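Local coordinates for protein short chain dehydrogenase (Mycobacterium smegmatis, PDB 3UCX) that probably catalyses an oxidation-reduction reaction as a Rossmann-fold short-chain dehydrogenase, although its substrate has not been established, at residues N146-R151 with D256-E261; F122-L127 with S165-M170; D80-M83 with R88-V91. All coordinates share one frame; numbering follows the deposited sequence.

Interaction 1 (N146-R151 with D256-E261); sequences NSMVVR and DVNCGE
Arg151 and Asp256 join the loop after strand 141-145, which in relatives of this short-chain dehydrogenase reaches into the active site, to the end of strand 254-257, at the C-terminal ends of the strands of the parallel sheet. Their salt bridge is a side-on grip in which two nitrogens of one guanidinium take the two oxygens of one carboxylate. NE of Arg151 gives a fairly straight bond to Asp256 OD2, 2.8 Å long and close to the guanidinium plane. NH2 of Arg151 reaches Asp256 OD1, also at 2.8 Å, with a more bent N-H...O angle of 146°. Both oxygens are met on their syn sides, and the two flat groups are turned 33° against each other, so the pair is twisted rather than coplanar. With CG of Arg151 anti to the carbonyl carbon (chi1 -58°), that atom lies 3.4 Å from Asp256 OD2; the bend at chi2 then turns the guanidinium toward the carboxylate. Two bonds from one group hold the carboxylate in both position and rotation. Gln253 of the second subunit also packs on Asp256.

A second, less polar contact lies beside it. Met148 points its thioether across the turn at 258-261, at about a right angle to both Asn258 and Glu261. SD rests 3.7 Å from Asn258 CB, and the methyl CE, swung round at chi3, comes to 3.4 Å from Glu261 OE1. That type I' turn is stiffened by Asn258 OD1, which accepts from Gly260 N at 2.9 Å in an Asx turn. In segment 146-151, Ser147 OG accepts from Val149 N, an ST turn leading into the 3-10 segment 148-151. Strand 184-190 runs between strands 141-145 and 254-257, its Leu189 touching both Arg151 and Asp256, while helix 158-179 touches Asn146, Ser147 and Val149.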
loop_
_atom_site.group_PDB
_atom_site.type_symbol
_atom_site.label_atom_id
_atom_site.label_comp_id
_atom_site.label_asym_id
_atom_site.label_seq_id
_atom_site.Cartn_x
_atom_site.Cartn_y
_atom_site.Cartn_z
ATOM N N ASN A 146 -0.244 17.197 0.621
ATOM C CA ASN A 146 -0.488 16.327 1.754
ATOM C C ASN A 146 0.817 16.226 2.590
ATOM O O ASN A 146 1.497 17.247 2.803
ATOM C CB ASN A 146 -1.031 14.986 1.225
ATOM C CG ASN A 146 -1.797 14.199 2.270
ATOM O OD1 ASN A 146 -1.190 13.722 3.241
ATOM N ND2 ASN A 146 -3.129 14.034 2.078
ATOM N N SER A 147 1.161 15.051 3.094
ATOM C CA SER A 147 2.292 14.923 4.011
ATOM C C SER A 147 2.784 13.494 4.114
ATOM O O SER A 147 2.006 12.548 4.067
ATOM C CB SER A 147 1.915 15.397 5.412
ATOM O OG SER A 147 2.949 15.116 6.370
ATOM N N MET A 148 4.099 13.361 4.264
ATOM C CA MET A 148 4.760 12.083 4.591
ATOM C C MET A 148 4.170 11.351 5.780
ATOM O O MET A 148 4.324 10.153 5.897
ATOM C CB MET A 148 6.254 12.352 4.842
ATOM C CG MET A 148 7.135 11.124 4.837
ATOM S SD MET A 148 8.895 11.535 4.946
ATOM C CE MET A 148 9.003 12.076 6.670
ATOM N N VAL A 149 3.546 12.074 6.703
ATOM C CA VAL A 149 2.942 11.489 7.891
ATOM C C VAL A 149 1.977 10.346 7.555
ATOM O O VAL A 149 1.765 9.462 8.351
ATOM C CB VAL A 149 2.165 12.563 8.682
ATOM C CG1 VAL A 149 0.846 12.893 7.990
ATOM C CG2 VAL A 149 1.928 12.117 10.105
ATOM N N VAL A 150 1.380 10.374 6.360
ATOM C CA VAL A 150 0.464 9.291 6.011
ATOM C C VAL A 150 1.192 7.956 5.762
ATOM O O VAL A 150 0.563 6.902 5.701
ATOM C CB VAL A 150 -0.464 9.649 4.830
ATOM C CG1 VAL A 150 -1.247 10.935 5.142
ATOM C CG2 VAL A 150 0.308 9.750 3.521
ATOM N N ARG A 151 2.519 8.012 5.617
ATOM C CA ARG A 151 3.329 6.825 5.314
ATOM C C ARG A 151 3.858 6.110 6.555
ATOM O O ARG A 151 4.482 5.055 6.430
ATOM C CB ARG A 151 4.509 7.217 4.421
ATOM C CG ARG A 151 4.090 7.878 3.113
ATOM C CD ARG A 151 3.340 6.933 2.210
ATOM N NE ARG A 151 3.070 7.481 0.879
ATOM C CZ ARG A 151 2.198 6.951 0.020
ATOM N NH1 ARG A 151 1.537 5.820 0.352
ATOM N NH2 ARG A 151 2.003 7.516 -1.179
ATOM N N ASP A 256 5.312 11.248 -3.572
ATOM C CA ASP A 256 6.029 11.537 -2.335
ATOM C C ASP A 256 7.332 12.217 -2.662
ATOM O O ASP A 256 8.064 11.749 -3.525
ATOM C CB ASP A 256 6.317 10.240 -1.586
ATOM C CG ASP A 256 5.051 9.560 -1.062
ATOM O OD1 ASP A 256 4.234 9.100 -1.884
ATOM O OD2 ASP A 256 4.884 9.461 0.165
ATOM N N VAL A 257 7.606 13.328 -1.988
ATOM C CA VAL A 257 8.836 14.088 -2.207
ATOM C C VAL A 257 9.539 14.099 -0.852
ATOM O O VAL A 257 9.277 14.955 -0.005
ATOM C CB VAL A 257 8.573 15.508 -2.731
ATOM C CG1 VAL A 257 9.896 16.223 -3.067
ATOM C CG2 VAL A 257 7.660 15.507 -3.962
ATOM N N ASN A 258 10.407 13.121 -0.650
ATOM C CA ASN A 258 10.987 12.871 0.649
ATOM C C ASN A 258 12.380 12.302 0.629
ATOM O O ASN A 258 12.850 11.776 1.652
ATOM C CB ASN A 258 10.042 11.959 1.460
ATOM C CG ASN A 258 9.828 10.599 0.829
ATOM O OD1 ASN A 258 10.666 10.104 0.068
ATOM N ND2 ASN A 258 8.695 9.950 1.171
ATOM N N CYS A 259 13.046 12.400 -0.514
ATOM C CA CYS A 259 14.412 11.921 -0.680
ATOM C C CYS A 259 14.561 10.445 -0.337
ATOM O O CYS A 259 15.658 9.976 -0.037
ATOM C CB CYS A 259 15.402 12.830 0.073
ATOM S SG CYS A 259 15.435 14.448 -0.710
ATOM N N GLY A 260 13.442 9.712 -0.445
ATOM C CA GLY A 260 13.449 8.265 -0.289
ATOM C C GLY A 260 13.084 7.715 1.080
ATOM O O GLY A 260 13.060 6.515 1.240
ATOM N N GLU A 261 12.747 8.556 2.047
ATOM C CA GLU A 261 12.504 8.072 3.408
ATOM C C GLU A 261 11.394 7.019 3.491
ATOM O O GLU A 261 11.541 5.996 4.183
ATOM C CB GLU A 261 12.243 9.229 4.383
ATOM C CG GLU A 261 12.243 8.750 5.827
ATOM C CD GLU A 261 12.284 9.841 6.871
ATOM O OE1 GLU A 261 12.261 11.025 6.559
ATOM O OE2 GLU A 261 12.295 9.484 8.057
#

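Interaction 2 (F122-L127 with S165-M170); sequences FGALRL and SALLAM
Met170 is the main bump: it reaches across from helix 158-179 and lays its sulfur against the side of Leu125 on helix 110-130. SD lies 3.8 Å from Leu125 CB, with CG and both methyls of that leucine only slightly farther away, so the sulfur beds on the whole branch. The methionine runs out extended from CG anti to its backbone N, then turns at chi3 (78°). That last bend tucks CE in beside the helix backbone, 4.0 Å from Leu125 N and 4.3 Å from Ala124 CB. The small alanine forms the floor of the hollow; Leu167 CD1, one turn back on helix 158-179, also meets Ala124 CB, at 4.1 Å. No hydrogen bond crosses between the segments; they meet by van der Waals packing.

The two segments run nearly parallel, their axes 27° apart and 10.6 Å at closest approach, a spacing that the long methionine bridges. Phe105 of the third subunit packs on Met170, and Phe110 of that subunit meets Phe122. Helices 110-130 and 158-179, side by side on one face of the Rossmann sheet, and their counterparts in the third subunit form the four-helix bundle interface typical of short-chain dehydrogenases.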
loop_
_atom_site.group_PDB
_atom_site.type_symbol
_atom_site.label_atom_id
_atom_site.label_comp_id
_atom_site.label_asym_id
_atom_site.label_seq_id
_atom_site.Cartn_x
_atom_site.Cartn_y
_atom_site.Cartn_z
ATOM N N PHE A 122 -12.198 19.766 4.977
ATOM C CA PHE A 122 -13.397 20.455 4.492
ATOM C C PHE A 122 -13.095 21.750 3.782
ATOM O O PHE A 122 -13.774 22.093 2.813
ATOM C CB PHE A 122 -14.438 20.624 5.590
ATOM C CG PHE A 122 -14.941 19.319 6.145
ATOM C CD1 PHE A 122 -15.283 18.265 5.310
ATOM C CD2 PHE A 122 -15.070 19.133 7.510
ATOM C CE1 PHE A 122 -15.730 17.047 5.835
ATOM C CE2 PHE A 122 -15.530 17.931 8.039
ATOM C CZ PHE A 122 -15.864 16.884 7.210
ATOM N N GLY A 123 -12.063 22.461 4.242
ATOM C CA GLY A 123 -11.583 23.653 3.552
ATOM C C GLY A 123 -11.136 23.376 2.127
ATOM O O GLY A 123 -11.536 24.085 1.191
ATOM N N ALA A 124 -10.312 22.350 1.959
ATOM C CA ALA A 124 -9.858 21.937 0.641
ATOM C C ALA A 124 -11.047 21.524 -0.223
ATOM O O ALA A 124 -11.112 21.899 -1.407
ATOM C CB ALA A 124 -8.832 20.783 0.737
ATOM N N LEU A 125 -12.003 20.793 0.358
ATOM C CA LEU A 125 -13.190 20.351 -0.420
ATOM C C LEU A 125 -13.997 21.576 -0.874
ATOM O O LEU A 125 -14.407 21.678 -2.036
ATOM C CB LEU A 125 -14.088 19.448 0.407
ATOM C CG LEU A 125 -15.305 18.825 -0.298
ATOM C CD1 LEU A 125 -14.901 18.123 -1.592
ATOM C CD2 LEU A 125 -16.056 17.886 0.645
ATOM N N ARG A 126 -14.225 22.505 0.048
ATOM C CA ARG A 126 -14.961 23.735 -0.267
ATOM C C ARG A 126 -14.330 24.482 -1.439
ATOM O O ARG A 126 -15.032 24.910 -2.363
ATOM C CB ARG A 126 -15.031 24.637 0.970
ATOM C CG ARG A 126 -16.315 25.406 1.105
ATOM C CD ARG A 126 -16.353 26.286 2.364
ATOM N NE ARG A 126 -17.191 25.699 3.414
ATOM C CZ ARG A 126 -16.750 25.034 4.474
ATOM N NH1 ARG A 126 -15.459 24.854 4.678
ATOM N NH2 ARG A 126 -17.619 24.557 5.360
ATOM N N LEU A 127 -13.011 24.613 -1.422
ATOM C CA LEU A 127 -12.271 25.226 -2.534
ATOM C C LEU A 127 -12.451 24.510 -3.847
ATOM O O LEU A 127 -12.701 25.133 -4.872
ATOM C CB LEU A 127 -10.764 25.261 -2.258
ATOM C CG LEU A 127 -10.171 26.581 -1.842
ATOM C CD1 LEU A 127 -10.476 27.672 -2.876
ATOM C CD2 LEU A 127 -10.818 26.869 -0.503
ATOM N N SER A 165 -4.778 11.850 6.244
ATOM C CA SER A 165 -5.295 10.600 5.701
ATOM C C SER A 165 -6.716 10.771 5.181
ATOM O O SER A 165 -7.056 10.260 4.120
ATOM C CB SER A 165 -5.246 9.509 6.748
ATOM O OG SER A 165 -3.872 9.201 7.031
ATOM N N ALA A 166 -7.539 11.485 5.923
ATOM C CA ALA A 166 -8.891 11.795 5.466
ATOM C C ALA A 166 -8.803 12.615 4.156
ATOM O O ALA A 166 -9.551 12.362 3.196
ATOM C CB ALA A 166 -9.678 12.558 6.547
ATOM N N LEU A 167 -7.863 13.565 4.101
ATOM C CA LEU A 167 -7.651 14.375 2.901
ATOM C C LEU A 167 -7.218 13.525 1.706
ATOM O O LEU A 167 -7.680 13.742 0.583
ATOM C CB LEU A 167 -6.641 15.490 3.166
ATOM C CG LEU A 167 -6.094 16.258 1.943
ATOM C CD1 LEU A 167 -7.178 17.048 1.190
ATOM C CD2 LEU A 167 -4.952 17.177 2.365
ATOM N N LEU A 168 -6.303 12.583 1.935
ATOM C CA LEU A 168 -5.810 11.695 0.872
ATOM C C LEU A 168 -6.951 10.836 0.313
ATOM O O LEU A 168 -7.137 10.721 -0.917
ATOM C CB LEU A 168 -4.656 10.823 1.377
ATOM C CG LEU A 168 -4.014 9.871 0.357
ATOM C CD1 LEU A 168 -3.523 10.629 -0.884
ATOM C CD2 LEU A 168 -2.921 9.009 1.013
ATOM N N ALA A 169 -7.743 10.284 1.221
ATOM C CA ALA A 169 -8.885 9.462 0.840
ATOM C C ALA A 169 -9.873 10.308 -0.010
ATOM O O ALA A 169 -10.287 9.903 -1.092
ATOM C CB ALA A 169 -9.573 8.909 2.076
ATOM N N MET A 170 -10.193 11.502 0.473
ATOM C CA MET A 170 -11.062 12.423 -0.251
ATOM C C MET A 170 -10.502 12.775 -1.633
ATOM O O MET A 170 -11.265 12.857 -2.632
ATOM C CB MET A 170 -11.250 13.698 0.557
ATOM C CG MET A 170 -12.247 14.674 -0.043
ATOM S SD MET A 170 -12.255 16.209 0.877
ATOM C CE MET A 170 -10.781 17.020 0.282
#

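Interaction 3 (D80-M83 with R88-V91)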
loop_
_atom_site.group_PDB
_atom_site.type_symbol
_atom_site.label_atom_id
_atom_site.label_comp_id
_atom_site.label_asym_id
_atom_site.label_seq_id
_atom_site.Cartn_x
_atom_site.Cartn_y
_atom_site.Cartn_z
ATOM N N ASP A 80 -15.897 34.323 -6.881
ATOM C CA ASP A 80 -16.440 35.466 -7.618
ATOM C C ASP A 80 -15.333 36.451 -8.020
ATOM O O ASP A 80 -15.264 36.884 -9.179
ATOM C CB ASP A 80 -17.549 36.166 -6.816
ATOM C CG ASP A 80 -18.837 35.350 -6.734
ATOM O OD1 ASP A 80 -19.059 34.450 -7.579
ATOM O OD2 ASP A 80 -19.648 35.603 -5.806
ATOM N N GLU A 81 -14.415 36.740 -7.102
ATOM C CA GLU A 81 -13.336 37.698 -7.405
ATOM C C GLU A 81 -12.388 37.160 -8.471
ATOM O O GLU A 81 -11.964 37.886 -9.369
ATOM C CB GLU A 81 -12.580 38.091 -6.138
ATOM C CG GLU A 81 -13.381 39.002 -5.217
ATOM C CD GLU A 81 -13.642 40.369 -5.823
ATOM O OE1 GLU A 81 -12.687 41.031 -6.268
ATOM O OE2 GLU A 81 -14.813 40.771 -5.870
ATOM N N THR A 82 -12.084 35.868 -8.391
ATOM C CA THR A 82 -11.255 35.203 -9.395
ATOM C C THR A 82 -11.875 35.241 -10.782
ATOM O O THR A 82 -11.203 35.501 -11.777
ATOM C CB THR A 82 -11.030 33.727 -8.981
ATOM O OG1 THR A 82 -10.309 33.698 -7.744
ATOM C CG2 THR A 82 -10.264 32.962 -10.048
ATOM N N MET A 83 -13.160 34.932 -10.860
ATOM C CA MET A 83 -13.830 34.895 -12.153
ATOM C C MET A 83 -13.994 36.317 -12.709
ATOM O O MET A 83 -13.901 36.530 -13.912
ATOM C CB MET A 83 -15.151 34.140 -12.020
ATOM C CG MET A 83 -14.945 32.697 -11.528
ATOM S SD MET A 83 -13.661 31.759 -12.410
ATOM C CE MET A 83 -14.587 31.758 -13.951
ATOM N N ARG A 88 -11.234 32.586 -15.663
ATOM C CA ARG A 88 -10.894 31.180 -15.783
ATOM C C ARG A 88 -9.979 30.729 -14.655
ATOM O O ARG A 88 -9.292 31.541 -14.047
ATOM C CB ARG A 88 -10.171 30.907 -17.093
ATOM C CG ARG A 88 -8.781 31.535 -17.214
ATOM C CD ARG A 88 -8.335 31.469 -18.664
ATOM N NE ARG A 88 -8.610 30.102 -19.110
ATOM C CZ ARG A 88 -7.712 29.140 -19.254
ATOM N NH1 ARG A 88 -6.413 29.400 -19.088
ATOM N NH2 ARG A 88 -8.121 27.915 -19.622
ATOM N N VAL A 89 -9.958 29.420 -14.435
ATOM C CA VAL A 89 -9.017 28.764 -13.506
ATOM C C VAL A 89 -8.589 27.445 -14.132
ATOM O O VAL A 89 -9.431 26.617 -14.490
ATOM C CB VAL A 89 -9.655 28.482 -12.129
ATOM C CG1 VAL A 89 -8.696 27.686 -11.231
ATOM C CG2 VAL A 89 -10.067 29.774 -11.447
ATOM N N ASP A 90 -7.272 27.248 -14.243
ATOM C CA ASP A 90 -6.682 26.019 -14.786
ATOM C C ASP A 90 -6.194 25.044 -13.713
ATOM O O ASP A 90 -6.197 23.834 -13.933
ATOM C CB ASP A 90 -5.508 26.415 -15.679
ATOM C CG ASP A 90 -5.968 27.248 -16.839
ATOM O OD1 ASP A 90 -6.528 26.628 -17.763
ATOM O OD2 ASP A 90 -5.854 28.502 -16.779
ATOM N N VAL A 91 -5.788 25.578 -12.570
ATOM C CA VAL A 91 -5.175 24.805 -11.502
ATOM C C VAL A 91 -5.648 25.313 -10.153
ATOM O O VAL A 91 -5.659 26.512 -9.900
ATOM C CB VAL A 91 -3.609 24.901 -11.540
ATOM C CG1 VAL A 91 -2.979 24.082 -10.414
ATOM C CG2 VAL A 91 -3.087 24.452 -12.903
#
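Thr82 and Val89 close the turn by which helix 72-85 passes into strand 91-94, an alpha-to-beta connection of the Rossmann fold. The methyl of Thr82 meets one methyl of Val89 directly: the two CG2 atoms are 3.5 Å apart, tighter than usual for carbons, and the side chains cross at about a right angle. Thr82 presents this methyl because CG2 stands anti to its backbone N, while OG1 turns back into the helix and bonds to the carbonyl of Leu78. The threonine therefore shows a carbon face to the returning chain and keeps its hydroxyl satisfied on its own helix.

Met83, the next residue, covers the start of that returning chain. Its side chain is bent at both chi2 (-48°) and chi3 (-66°), curling over so that the methyl CE lies 3.9 Å from Arg88 N. The sulfur on the way, SD, comes to 4.2 Å from Val89 CG2, so this one valine methyl is touched by both helix side chains. No hydrogen bond joins the segments.

Farther out, helix 132-138 and the loop before it complete the packing: Ala134 touches Met83 and Val89, and Phe131 lies against Thr82 and Val89. Ser138 OG bonds to Val89 O, which helps set the backbone just before the strand. Beyond it, Asp90 makes backbone bonds with Val13 and Ala141, feeding the chain in between strands 13-17 and 141-145, and Asp90 OD2 takes a hydrogen bond from Val13 N. The carbonyl of Arg88 is less well served: it is buried by this contact without a polar partner in the model, and the atom of the helix segment nearest it is Thr82 CG2, 4.4 Å from Arg88 O.

Along the chain interaction 3 comes first, closing the turn between helix 72-85 and strand 91-94. Interactions 2 and 1 then interleave: 122-127, 146-151, 165-170 and 256-261 follow one another. These two touch, with centres 18 Å apart: Asn146 packs on Leu167 and Leu168, and Val150 on Ser165 and Leu168. Together they tie the loop after strand 141-145 and helix 158-179 to the C-terminal strand and to the helix-packed subunit interface. Interaction 3 is a local turn of the same Rossmann fold, about 30 Å from interaction 1 between centres and across the chain's centre; no other subunit of the assembly touches it.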